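Local coordinates for ruler protein (Pseudomonas aeruginosa, PDB 5CUK) that probably acts as the molecular ruler that senses needle length in type III secretion, represented here by its C-terminal substrate-specificity switch domain, at residues Q22-V27 / V48-L53; R16-V21 / Q85-E90; I63-S66 / L72-Q75. All blocks are in the same frame, centred on the assembly; numbering follows the deposited sequence.

Contact 1: Q22-V27 / V48-L53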
loop_
_atom_site.group_PDB
_atom_site.type_symbol
_atom_site.label_atom_id
_atom_site.label_comp_id
_atom_site.label_asym_id
_atom_site.label_seq_id
_atom_site.Cartn_x
_atom_site.Cartn_y
_atom_site.Cartn_z
ATOM N N GLN A 22 0.677 -4.353 5.643
ATOM C CA GLN A 22 0.305 -5.616 6.195
ATOM C C GLN A 22 -0.558 -5.445 7.441
ATOM O O GLN A 22 -1.501 -6.207 7.610
ATOM C CB GLN A 22 1.493 -6.482 6.489
ATOM C CG GLN A 22 0.961 -7.840 6.981
ATOM C CD GLN A 22 2.036 -8.877 7.120
ATOM O OE1 GLN A 22 3.151 -8.600 7.612
ATOM N NE2 GLN A 22 1.698 -10.118 6.708
ATOM N N GLY A 23 -0.277 -4.457 8.295
ATOM C CA GLY A 23 -1.213 -4.113 9.361
ATOM C C GLY A 23 -2.652 -3.923 8.845
ATOM O O GLY A 23 -3.588 -4.430 9.440
ATOM N N ARG A 24 -2.829 -3.193 7.745
ATOM C CA ARG A 24 -4.174 -2.868 7.269
ATOM C C ARG A 24 -4.876 -4.110 6.741
ATOM O O ARG A 24 -6.111 -4.236 6.810
ATOM C CB ARG A 24 -4.135 -1.803 6.186
ATOM C CG ARG A 24 -3.413 -0.491 6.581
ATOM C CD ARG A 24 -4.121 0.183 7.744
ATOM N NE ARG A 24 -3.434 -0.060 9.010
ATOM C CZ ARG A 24 -4.023 -0.040 10.214
ATOM N NH1 ARG A 24 -5.333 0.235 10.352
ATOM N NH2 ARG A 24 -3.277 -0.271 11.295
ATOM N N ILE A 25 -4.084 -5.030 6.213
ATOM C CA ILE A 25 -4.636 -6.242 5.678
ATOM C C ILE A 25 -5.249 -6.991 6.837
ATOM O O ILE A 25 -6.377 -7.447 6.756
ATOM C CB ILE A 25 -3.591 -7.087 4.948
ATOM C CG1 ILE A 25 -3.220 -6.438 3.618
ATOM C CG2 ILE A 25 -4.142 -8.425 4.613
ATOM C CD1 ILE A 25 -2.055 -7.135 2.882
ATOM N N GLN A 26 -4.513 -7.078 7.935
ATOM C CA GLN A 26 -5.021 -7.754 9.109
ATOM C C GLN A 26 -6.224 -7.034 9.683
ATOM O O GLN A 26 -7.169 -7.705 10.051
ATOM C CB GLN A 26 -3.959 -7.893 10.192
ATOM C CG GLN A 26 -2.780 -8.771 9.833
ATOM C CD GLN A 26 -1.878 -9.011 11.036
ATOM O OE1 GLN A 26 -2.355 -9.380 12.127
ATOM N NE2 GLN A 26 -0.573 -8.787 10.855
ATOM N N VAL A 27 -6.222 -5.699 9.786
ATOM C CA VAL A 27 -7.436 -5.064 10.352
ATOM C C VAL A 27 -8.664 -5.401 9.504
ATOM O O VAL A 27 -9.734 -5.695 10.023
ATOM C CB VAL A 27 -7.336 -3.560 10.453
ATOM C CG1 VAL A 27 -8.648 -2.968 10.946
ATOM C CG2 VAL A 27 -6.165 -3.156 11.347
ATOM N N VAL A 48 1.608 9.571 4.036
ATOM C CA VAL A 48 1.008 8.735 3.037
ATOM C C VAL A 48 -0.259 8.065 3.680
ATOM O O VAL A 48 -0.252 7.718 4.861
ATOM C CB VAL A 48 2.077 7.731 2.579
ATOM C CG1 VAL A 48 1.605 6.329 2.598
ATOM C CG2 VAL A 48 2.642 8.113 1.256
ATOM N N GLU A 49 -1.351 7.937 2.931
ATOM C CA GLU A 49 -2.510 7.192 3.403
ATOM C C GLU A 49 -2.541 5.822 2.762
ATOM O O GLU A 49 -2.430 5.718 1.543
ATOM C CB GLU A 49 -3.808 7.941 3.089
ATOM C CG GLU A 49 -5.029 7.354 3.787
ATOM C CD GLU A 49 -5.051 7.651 5.304
ATOM O OE1 GLU A 49 -4.295 8.547 5.773
ATOM O OE2 GLU A 49 -5.820 6.971 6.012
ATOM N N VAL A 50 -2.691 4.770 3.568
ATOM C CA VAL A 50 -2.858 3.427 3.039
ATOM C C VAL A 50 -4.307 2.982 3.191
ATOM O O VAL A 50 -4.841 3.034 4.257
ATOM C CB VAL A 50 -1.959 2.425 3.756
ATOM C CG1 VAL A 50 -2.162 1.036 3.184
ATOM C CG2 VAL A 50 -0.519 2.838 3.613
ATOM N N GLN A 51 -4.946 2.562 2.111
ATOM C CA GLN A 51 -6.299 2.008 2.185
ATOM C C GLN A 51 -6.299 0.630 1.554
ATOM O O GLN A 51 -5.703 0.444 0.489
ATOM C CB GLN A 51 -7.318 2.927 1.477
ATOM C CG GLN A 51 -8.751 2.351 1.387
ATOM C CD GLN A 51 -9.548 2.610 2.661
ATOM O OE1 GLN A 51 -9.737 3.756 3.062
ATOM N NE2 GLN A 51 -9.986 1.546 3.314
ATOM N N VAL A 52 -6.923 -0.349 2.208
ATOM C CA VAL A 52 -7.058 -1.639 1.584
ATOM C C VAL A 52 -8.545 -2.001 1.619
ATOM O O VAL A 52 -9.298 -1.520 2.465
ATOM C CB VAL A 52 -6.222 -2.769 2.253
ATOM C CG1 VAL A 52 -4.890 -2.260 2.768
ATOM C CG2 VAL A 52 -6.983 -3.440 3.352
ATOM N N LEU A 53 -8.965 -2.783 0.640
ATOM C CA LEU A 53 -10.338 -3.242 0.554
ATOM C C LEU A 53 -10.263 -4.672 0.133
ATOM O O LEU A 53 -9.760 -5.032 -0.928
ATOM C CB LEU A 53 -11.189 -2.452 -0.429
ATOM C CG LEU A 53 -12.626 -2.961 -0.530
ATOM C CD1 LEU A 53 -13.309 -2.738 0.815
ATOM C CD2 LEU A 53 -13.367 -2.274 -1.647
#
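Ile25 N, weakly, and Gln26 N, at 3.2 Å, both bond to Gln22 O in the helix turn that sets Ile25 CA and Arg24 CB against Val52. This is helix-on-sheet packing in the α/β fold of the FliK-related C-terminal domain: helix 11-29 lies over one face of the mixed sheet, and the axes of segments 22-27 and 48-53 cross at -38°, 8.3 Å apart at their closest. Arg24 contributes its aliphatic base rather than its charge. Its CB presses on Val52 CG1 at 3.5 Å, and its CG, anti to the carbonyl carbon (chi1 -55°), lies against Val50 CG1 at 3.9 Å. Bends at chi2 and chi3 then carry the guanidinium off the strand, while Leu38 of strand 35-42 touches the same side chain. On the other face of strand 46-54, Gln51 NE2 bonds to Val52 O at 3.3 Å, approaching from above the carbonyl plane, and Gln51 OE1 is held by Arg37 NH1. Back beneath the helix, Val52 turns CG2 to the side between its own backbone N and carbonyl carbon (chi1 -36°); from there the methyl comes within 3.7 Å of Arg24 O and 4.3 Å of Ile25 CA.

Contact 2: R16-V21 / Q85-E90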
loop_
_atom_site.group_PDB
_atom_site.type_symbol
_atom_site.label_atom_id
_atom_site.label_comp_id
_atom_site.label_asym_id
_atom_site.label_seq_id
_atom_site.Cartn_x
_atom_site.Cartn_y
_atom_site.Cartn_z
ATOM N N ARG A 16 8.780 0.461 5.476
ATOM C CA ARG A 16 7.743 0.970 6.364
ATOM C C ARG A 16 6.390 0.792 5.688
ATOM O O ARG A 16 5.414 0.389 6.315
ATOM C CB ARG A 16 8.002 2.430 6.735
ATOM C CG ARG A 16 6.885 3.080 7.577
ATOM C CD ARG A 16 6.936 2.757 9.091
ATOM N NE ARG A 16 5.623 2.978 9.732
ATOM C CZ ARG A 16 4.762 2.005 10.046
ATOM N NH1 ARG A 16 5.076 0.739 9.815
ATOM N NH2 ARG A 16 3.583 2.283 10.599
ATOM N N LEU A 17 6.369 1.034 4.388
ATOM C CA LEU A 17 5.185 0.865 3.594
ATOM C C LEU A 17 4.655 -0.573 3.648
ATOM O O LEU A 17 3.453 -0.798 3.876
ATOM C CB LEU A 17 5.473 1.279 2.159
ATOM C CG LEU A 17 4.278 1.472 1.255
ATOM C CD1 LEU A 17 3.117 2.086 2.011
ATOM C CD2 LEU A 17 4.678 2.346 0.127
ATOM N N LEU A 18 5.550 -1.543 3.455
ATOM C CA LEU A 18 5.171 -2.948 3.452
ATOM C C LEU A 18 4.614 -3.333 4.806
ATOM O O LEU A 18 3.562 -3.945 4.889
ATOM C CB LEU A 18 6.361 -3.846 3.081
ATOM C CG LEU A 18 6.850 -3.807 1.618
ATOM C CD1 LEU A 18 7.906 -4.869 1.366
ATOM C CD2 LEU A 18 5.690 -4.046 0.627
ATOM N N ASP A 19 5.326 -2.984 5.868
ATOM C CA ASP A 19 4.831 -3.185 7.213
ATOM C C ASP A 19 3.424 -2.550 7.429
ATOM O O ASP A 19 2.514 -3.195 7.954
ATOM C CB ASP A 19 5.845 -2.630 8.203
ATOM C CG ASP A 19 5.501 -2.957 9.640
ATOM O OD1 ASP A 19 5.156 -4.119 9.955
ATOM O OD2 ASP A 19 5.590 -2.036 10.471
ATOM N N ALA A 20 3.234 -1.306 6.994
ATOM C CA ALA A 20 1.927 -0.644 7.138
ATOM C C ALA A 20 0.790 -1.391 6.403
ATOM O O ALA A 20 -0.247 -1.672 6.989
ATOM C CB ALA A 20 2.017 0.795 6.645
ATOM N N VAL A 21 1.012 -1.696 5.126
ATOM C CA VAL A 21 0.052 -2.418 4.318
ATOM C C VAL A 21 -0.300 -3.713 5.015
ATOM O O VAL A 21 -1.459 -4.132 5.040
ATOM C CB VAL A 21 0.593 -2.701 2.897
ATOM C CG1 VAL A 21 -0.318 -3.605 2.168
ATOM C CG2 VAL A 21 0.735 -1.396 2.114
ATOM N N GLN A 85 2.226 -8.312 -3.529
ATOM C CA GLN A 85 1.615 -9.589 -3.923
ATOM C C GLN A 85 2.193 -10.736 -3.119
ATOM O O GLN A 85 1.457 -11.629 -2.686
ATOM C CB GLN A 85 1.798 -9.870 -5.413
ATOM C CG GLN A 85 1.049 -11.137 -5.886
ATOM C CD GLN A 85 -0.445 -11.050 -5.625
ATOM O OE1 GLN A 85 -1.185 -10.479 -6.412
ATOM N NE2 GLN A 85 -0.879 -11.585 -4.505
ATOM N N ARG A 86 3.503 -10.683 -2.869
ATOM C CA ARG A 86 4.177 -11.785 -2.168
ATOM C C ARG A 86 3.830 -11.769 -0.696
ATOM O O ARG A 86 3.875 -12.790 -0.015
ATOM C CB ARG A 86 5.689 -11.704 -2.348
ATOM C CG ARG A 86 6.153 -11.635 -3.807
ATOM C CD ARG A 86 7.668 -11.806 -3.896
ATOM N NE ARG A 86 8.238 -11.393 -5.176
ATOM C CZ ARG A 86 9.466 -10.877 -5.288
ATOM N NH1 ARG A 86 10.230 -10.705 -4.203
ATOM N NH2 ARG A 86 9.943 -10.550 -6.479
ATOM N N LEU A 87 3.455 -10.586 -0.238
ATOM C CA LEU A 87 2.960 -10.333 1.109
ATOM C C LEU A 87 1.574 -10.977 1.372
ATOM O O LEU A 87 1.228 -11.342 2.511
ATOM C CB LEU A 87 2.922 -8.804 1.280
ATOM C CG LEU A 87 2.911 -7.987 2.563
ATOM C CD1 LEU A 87 2.811 -6.542 2.176
ATOM C CD2 LEU A 87 1.716 -8.373 3.421
ATOM N N HIS A 88 0.784 -11.109 0.305
ATOM C CA HIS A 88 -0.596 -11.617 0.405
ATOM C C HIS A 88 -0.904 -12.597 -0.730
ATOM O O HIS A 88 -1.592 -12.258 -1.683
ATOM C CB HIS A 88 -1.573 -10.442 0.365
ATOM C CG HIS A 88 -3.007 -10.828 0.543
ATOM N ND1 HIS A 88 -3.558 -11.081 1.775
ATOM C CD2 HIS A 88 -4.015 -10.946 -0.355
ATOM C CE1 HIS A 88 -4.842 -11.364 1.631
ATOM N NE2 HIS A 88 -5.142 -11.297 0.346
ATOM N N PRO A 89 -0.345 -13.805 -0.661
ATOM C CA PRO A 89 -0.468 -14.734 -1.795
ATOM C C PRO A 89 -1.881 -15.294 -1.968
ATOM O O PRO A 89 -2.165 -15.900 -2.988
ATOM C CB PRO A 89 0.509 -15.858 -1.436
ATOM C CG PRO A 89 1.450 -15.234 -0.452
ATOM C CD PRO A 89 0.588 -14.314 0.354
ATOM N N GLU A 90 -2.760 -15.051 -1.010
ATOM C CA GLU A 90 -4.099 -15.667 -1.025
ATOM C C GLU A 90 -4.995 -15.191 -2.164
ATOM O O GLU A 90 -5.879 -15.921 -2.596
ATOM C CB GLU A 90 -4.815 -15.404 0.295
ATOM C CG GLU A 90 -4.136 -16.016 1.512
ATOM C CD GLU A 90 -3.080 -15.112 2.113
ATOM O OE1 GLU A 90 -2.519 -14.267 1.382
ATOM O OE2 GLU A 90 -2.815 -15.256 3.326
#
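The backbones come nearest at Leu18, in the middle of helix 11-29, and Leu87, at the last turn of helix 77-87, whose CA atoms are 8.1 Å apart, and the chain leaves helical geometry immediately afterwards, at His88. The contact is helix-to-helix packing in which one side chain does most of the reaching. Leu87 is fully extended: CG stands anti to the backbone N (chi1 -159°) and chi2 is close to 180°, which brings CD1 up to the first helix. There the methyl meets three groups. It lies 3.8 Å from the backbone Leu18 O, 4.1 Å from Leu18 CD2, and 4.3 Å from Val21 CG1, one turn further along. The leucine side chains run at a slant to one another, so they meet through single methyls rather than along their lengths. Leu18 and Val21 also touch Leu84, one turn back on the partner helix, and Leu18 reaches Arg83, while Val21 continues down to Ile61 in the sheet.

The polar groups of both segments work around the apolar seam. On the far side of the first helix, Arg16 NH1 forms a salt bridge with Asp19 OD2 at 2.9 Å, with Asp19 CG at the edge of the guanidinium and in its plane. Past the helix end, His88 N still bonds to Gln85 O at 3.1 Å, and Glu90 OE1 sits 3.4 Å above the His88 ring, offset toward its rim. The amide of Gln85 ties the helix end to what follows, bonding to Gln91 O and Val93 N. With only methyls and one carbonyl oxygen meeting between them, the segments are held here by van der Waals contact, without directional bonds.

Contact 3: I63-S66 / L72-Q75; sequences ISAS and LLQQ
Leu73 points from helix 67-75 onto strand 59-65, and its CD1 is the methyl that makes the apolar contact. It lies 3.9 Å from Ile63 CG2 and 4.1 Å from Ala65 CB, so one leucine methyl covers two residues that project from the same face of the strand. The leucine chain is extended, CG anti to the carbonyl carbon (chi1 -62°) and chi2 near 180°, which carries CD1 well out from the helix. Ile63 answers with its short branch: CG2 stands anti to the backbone N and meets the leucine, whereas CG1 and CD1 bend off in another direction (chi2 -57°). The two side chains cross at about a right angle. Ala65 offers its CB as the second contact point. All three of these residues are buried.

The polar interactions lie to the side of the apolar contact. Ser66 occupies the N-cap position of the helix, and its OG is hydrogen-bonded to Ser69 OG in the first turn, joining the cap to the helix by a side-chain pair. Ser64, whose side chain is on the opposite face from Ile63 and Ala65, shares a weak hydrogen bond between its OG and Asn98 ND2.

In the fold, this strand and helix open a β-α-β crossover: strand 59-65 leads through helices 67-75 and 77-87 to strand 93-99, which pairs with it in parallel. Ile63 bonds through its backbone to Thr96 and Asn98, and Ala65 to Asn98 and Gln100. Leu73 is also packed by Phe97 of strand 93-99 and by Leu9 and Leu45 from loops, with Val48 of strand 46-54 beside Ile63 and Ala65.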
loop_
_atom_site.group_PDB
_atom_site.type_symbol
_atom_site.label_atom_id
_atom_site.label_comp_id
_atom_site.label_asym_id
_atom_site.label_seq_id
_atom_site.Cartn_x
_atom_site.Cartn_y
_atom_site.Cartn_z
ATOM N N ILE A 63 -2.574 3.707 -2.325
ATOM C CA ILE A 63 -1.688 4.594 -1.603
ATOM C C ILE A 63 -1.937 6.021 -2.072
ATOM O O ILE A 63 -1.949 6.298 -3.270
ATOM C CB ILE A 63 -0.193 4.271 -1.822
ATOM C CG1 ILE A 63 0.072 2.760 -1.791
ATOM C CG2 ILE A 63 0.635 5.019 -0.823
ATOM C CD1 ILE A 63 -0.380 2.079 -0.503
ATOM N N SER A 64 -2.139 6.909 -1.113
ATOM C CA SER A 64 -2.400 8.303 -1.385
ATOM C C SER A 64 -1.228 9.076 -0.821
ATOM O O SER A 64 -0.784 8.820 0.312
ATOM C CB SER A 64 -3.720 8.752 -0.757
ATOM O OG SER A 64 -4.770 7.919 -1.205
ATOM N N ALA A 65 -0.712 10.005 -1.627
ATOM C CA ALA A 65 0.503 10.727 -1.274
ATOM C C ALA A 65 0.594 12.097 -1.947
ATOM O O ALA A 65 -0.166 12.407 -2.854
ATOM C CB ALA A 65 1.720 9.895 -1.648
ATOM N N SER A 66 1.578 12.883 -1.525
ATOM C CA SER A 66 1.885 14.154 -2.168
ATOM C C SER A 66 2.264 13.898 -3.632
ATOM O O SER A 66 2.545 12.740 -4.027
ATOM C CB SER A 66 3.001 14.872 -1.413
ATOM O OG SER A 66 4.247 14.278 -1.707
ATOM N N LEU A 72 7.417 9.101 -7.289
ATOM C CA LEU A 72 8.341 8.079 -6.875
ATOM C C LEU A 72 7.636 6.730 -6.779
ATOM O O LEU A 72 8.218 5.697 -7.128
ATOM C CB LEU A 72 8.958 8.446 -5.538
ATOM C CG LEU A 72 9.919 9.638 -5.563
ATOM C CD1 LEU A 72 10.400 9.923 -4.162
ATOM C CD2 LEU A 72 11.076 9.329 -6.472
ATOM N N LEU A 73 6.386 6.731 -6.320
ATOM C CA LEU A 73 5.665 5.458 -6.208
ATOM C C LEU A 73 5.397 4.859 -7.592
ATOM O O LEU A 73 5.624 3.673 -7.812
ATOM C CB LEU A 73 4.349 5.647 -5.431
ATOM C CG LEU A 73 4.542 6.134 -3.985
ATOM C CD1 LEU A 73 3.192 6.494 -3.349
ATOM C CD2 LEU A 73 5.258 5.075 -3.173
ATOM N N GLN A 74 4.949 5.697 -8.529
ATOM C CA GLN A 74 4.640 5.241 -9.883
ATOM C C GLN A 74 5.881 4.762 -10.598
ATOM O O GLN A 74 5.825 3.776 -11.329
ATOM C CB GLN A 74 3.967 6.344 -10.695
ATOM C CG GLN A 74 3.078 7.232 -9.844
ATOM C CD GLN A 74 1.796 7.649 -10.535
ATOM O OE1 GLN A 74 0.915 6.820 -10.759
ATOM N NE2 GLN A 74 1.676 8.940 -10.863
ATOM N N GLN A 75 7.008 5.446 -10.376
ATOM C CA GLN A 75 8.269 4.993 -10.965
ATOM C C GLN A 75 8.649 3.636 -10.398
ATOM O O GLN A 75 9.325 2.847 -11.057
ATOM C CB GLN A 75 9.404 5.998 -10.728
ATOM C CG GLN A 75 9.169 7.304 -11.411
ATOM C CD GLN A 75 10.316 8.267 -11.200
ATOM O OE1 GLN A 75 11.429 7.877 -10.816
ATOM N NE2 GLN A 75 10.039 9.551 -11.412
#

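How the contacts relate
Contacts 1 and 2 use successive parts of helix 11-29, and their centres are 9 Å apart. They run into one another: Gln22 CB lies 3.6 Å from Leu87 CD2, and Val21 CG2 lies 3.9 Å from Val50 CG1, so the helix packs on the sheet and on helix 77-87 at once. Contact 3 lies across the centre of the chain from both, with centres about 15 Å from contact 1 and 16 Å from contact 2. It joins contact 1 through neighbouring strands, where Glu49 N probably bonds to Ser64 O at 2.8 Å, but it does not touch contact 2. A glycerol, probably from the crystallisation liquor, is hydrogen-bonded to Ile25 O of contact 1.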